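Local coordinates for FAA hydrolase family protein (Pseudomonas aeruginosa, PDB 6J5Y), which probably hydrolyses fumarylpyruvate to fumarate and pyruvate as a metal-dependent enzyme of the fumarylacetoacetate hydrolase superfamily, at residues 70-73 with 78-81. Residues are numbered along the deposited sequence; the frame is centred on the assembly and turned at random.
Sequences LAYP and NYHY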
ATOM      1  N   LEU A  70      -5.163 -15.555  -3.044  1.00 25.76           N
ATOM      2  CA  LEU A  70      -3.747 -15.128  -3.097  1.00 24.22           C
ATOM      3  C   LEU A  70      -2.834 -16.288  -2.701  1.00 24.94           C
ATOM      4  O   LEU A  70      -2.844 -16.678  -1.524  1.00 24.60           O
ATOM      5  CB  LEU A  70      -3.563 -13.939  -2.156  1.00 24.84           C
ATOM      6  CG  LEU A  70      -2.218 -13.221  -2.276  1.00 26.15           C
ATOM      7  CD1 LEU A  70      -1.870 -12.956  -3.731  1.00 27.06           C
ATOM      8  CD2 LEU A  70      -2.209 -11.926  -1.492  1.00 25.32           C
ATOM      9  N   ALA A  71      -2.029 -16.775  -3.650  1.00 25.38           N
ATOM     10  CA  ALA A  71      -1.153 -17.952  -3.486  1.00 23.71           C
ATOM     11  C   ALA A  71      -0.063 -17.598  -2.483  1.00 22.91           C
ATOM     12  O   ALA A  71       0.555 -16.538  -2.607  1.00 24.88           O
ATOM     13  CB  ALA A  71      -0.592 -18.406  -4.829  1.00 24.71           C
ATOM     14  N   TYR A  72       0.142 -18.431  -1.473  1.00 22.63           N
ATOM     15  CA  TYR A  72       1.254 -18.226  -0.520  1.00 22.74           C
ATOM     16  C   TYR A  72       2.534 -18.105  -1.344  1.00 23.68           C
ATOM     17  O   TYR A  72       2.750 -18.884  -2.260  1.00 25.25           O
ATOM     18  CB  TYR A  72       1.299 -19.380   0.480  1.00 22.69           C
ATOM     19  CG  TYR A  72       2.203 -19.135   1.656  1.00 22.54           C
ATOM     20  CD1 TYR A  72       1.721 -18.522   2.798  1.00 23.76           C
ATOM     21  CD2 TYR A  72       3.527 -19.530   1.643  1.00 24.30           C
ATOM     22  CE1 TYR A  72       2.525 -18.343   3.916  1.00 22.62           C
ATOM     23  CE2 TYR A  72       4.349 -19.345   2.743  1.00 22.89           C
ATOM     24  CZ  TYR A  72       3.852 -18.715   3.874  1.00 23.24           C
ATOM     25  OH  TYR A  72       4.643 -18.473   4.975  1.00 25.05           O
ATOM     26  N   PRO A  73       3.404 -17.104  -1.115  1.00 26.62           N
ATOM     27  CA  PRO A  73       4.563 -16.909  -1.984  1.00 27.47           C
ATOM     28  C   PRO A  73       5.716 -17.906  -1.763  1.00 29.60           C
ATOM     29  O   PRO A  73       5.727 -18.614  -0.755  1.00 29.10           O
ATOM     30  CB  PRO A  73       5.012 -15.480  -1.664  1.00 27.89           C
ATOM     31  CG  PRO A  73       4.487 -15.217  -0.271  1.00 27.21           C
ATOM     32  CD  PRO A  73       3.246 -16.050  -0.104  1.00 26.48           C
ATOM     33  N   ASN A  78       7.375 -16.757   6.547  1.00 25.65           N
ATOM     34  CA  ASN A  78       6.878 -15.668   7.432  1.00 24.10           C
ATOM     35  C   ASN A  78       6.264 -14.583   6.565  1.00 24.21           C
ATOM     36  O   ASN A  78       6.969 -13.586   6.278  1.00 25.57           O
ATOM     37  CB  ASN A  78       7.997 -15.099   8.303  1.00 26.02           C
ATOM     38  CG  ASN A  78       7.517 -14.225   9.435  1.00 26.36           C
ATOM     39  OD1 ASN A  78       6.324 -14.067   9.646  1.00 28.16           O
ATOM     40  ND2 ASN A  78       8.453 -13.656  10.181  1.00 24.98           N
ATOM     41  N   TYR A  79       5.016 -14.799   6.161  1.00 22.69           N
ATOM     42  CA  TYR A  79       4.310 -14.007   5.128  1.00 22.54           C
ATOM     43  C   TYR A  79       3.347 -13.082   5.871  1.00 20.35           C
ATOM     44  O   TYR A  79       2.329 -13.592   6.401  1.00 22.52           O
ATOM     45  CB  TYR A  79       3.680 -14.960   4.113  1.00 21.43           C
ATOM     46  CG  TYR A  79       2.801 -14.358   3.040  1.00 22.81           C
ATOM     47  CD1 TYR A  79       3.250 -13.337   2.222  1.00 22.18           C
ATOM     48  CD2 TYR A  79       1.534 -14.871   2.792  1.00 22.40           C
ATOM     49  CE1 TYR A  79       2.444 -12.804   1.228  1.00 23.33           C
ATOM     50  CE2 TYR A  79       0.728 -14.372   1.782  1.00 22.14           C
ATOM     51  CZ  TYR A  79       1.197 -13.343   0.984  1.00 23.12           C
ATOM     52  OH  TYR A  79       0.402 -12.814   0.010  1.00 23.60           O
ATOM     53  N   HIS A  80       3.633 -11.771   5.852  1.00 19.40           N
ATOM     54  CA  HIS A  80       2.921 -10.733   6.635  1.00 18.72           C
ATOM     55  C   HIS A  80       1.924  -9.936   5.796  1.00 20.83           C
ATOM     56  O   HIS A  80       2.239  -9.520   4.659  1.00 20.00           O
ATOM     57  CB  HIS A  80       3.887  -9.784   7.336  1.00 20.90           C
ATOM     58  CG  HIS A  80       4.463 -10.362   8.583  1.00 20.49           C
ATOM     59  ND1 HIS A  80       4.696  -9.591   9.710  1.00 22.77           N
ATOM     60  CD2 HIS A  80       4.814 -11.624   8.900  1.00 21.29           C
ATOM     61  CE1 HIS A  80       5.212 -10.355  10.668  1.00 21.09           C
ATOM     62  NE2 HIS A  80       5.274 -11.609  10.203  1.00 22.42           N
ATOM     63  N   TYR A  81       0.749  -9.722   6.385  1.00 21.66           N
ATOM     64  CA  TYR A  81      -0.233  -8.702   5.949  1.00 22.54           C
ATOM     65  C   TYR A  81       0.233  -7.359   6.509  1.00 23.22           C
ATOM     66  O   TYR A  81       0.933  -7.361   7.548  1.00 20.87           O
ATOM     67  CB  TYR A  81      -1.638  -9.022   6.458  1.00 23.57           C
ATOM     68  CG  TYR A  81      -1.720  -9.127   7.958  1.00 23.12           C
ATOM     69  CD1 TYR A  81      -1.811  -7.993   8.750  1.00 22.95           C
ATOM     70  CD2 TYR A  81      -1.635 -10.353   8.586  1.00 22.17           C
ATOM     71  CE1 TYR A  81      -1.833  -8.080  10.131  1.00 23.61           C
ATOM     72  CE2 TYR A  81      -1.702 -10.456   9.969  1.00 23.79           C
ATOM     73  CZ  TYR A  81      -1.799  -9.318  10.745  1.00 22.83           C
ATOM     74  OH  TYR A  81      -1.837  -9.411  12.109  1.00 25.55           O
TER
HETATM   75  O   HOH W   1       3.458 -16.883   7.046  1.00 20.72           O
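Over one face of the Tyr79 ring sits Pro73, whose CD lies 3.3 Å from the ring centroid and only 1° off its normal, a CH-pi contact. Proline suits this place because its CD, bonded to the backbone nitrogen, has slightly positive hydrogens that suit the electron-rich face, and its compact, rigid ring can lie close. Pro73 CD also lies over one face of the Tyr72 ring, offset toward the rim, while a water sits in plane at that ring's edge. At the edge of the Tyr79 ring, near its plane, the branched apolar chain of Leu70 fits beside the hydroxyl end, though the 3.1 Å from Leu70 CD2 to Tyr79 OH is doubtfully short. Tyrosine at 79 offers a broad face to the proline and its edge to the face of Tyr72, an offset edge-to-face pair with planes at 75° and centroids 5.2 Å apart. Its CG stands anti to the backbone N (chi1 174°), which extends the ring across the gap. Val230 of strand 225-231 also touches both tyrosines. Here the end of strand 67-71 and the start of strand 79-89, members of two different sheets of the FAH fold, are joined by a short loop, and no direct hydrogen bond links the two segments. The water bridges instead, 2.9 Å from Tyr72 OH and accepting the N-H of Tyr79 at 2.7 Å from N. A tyrosine suits position 72 because its ring packs CE1 against Tyr79 CB at 3.6 Å while its hydroxyl holds this water.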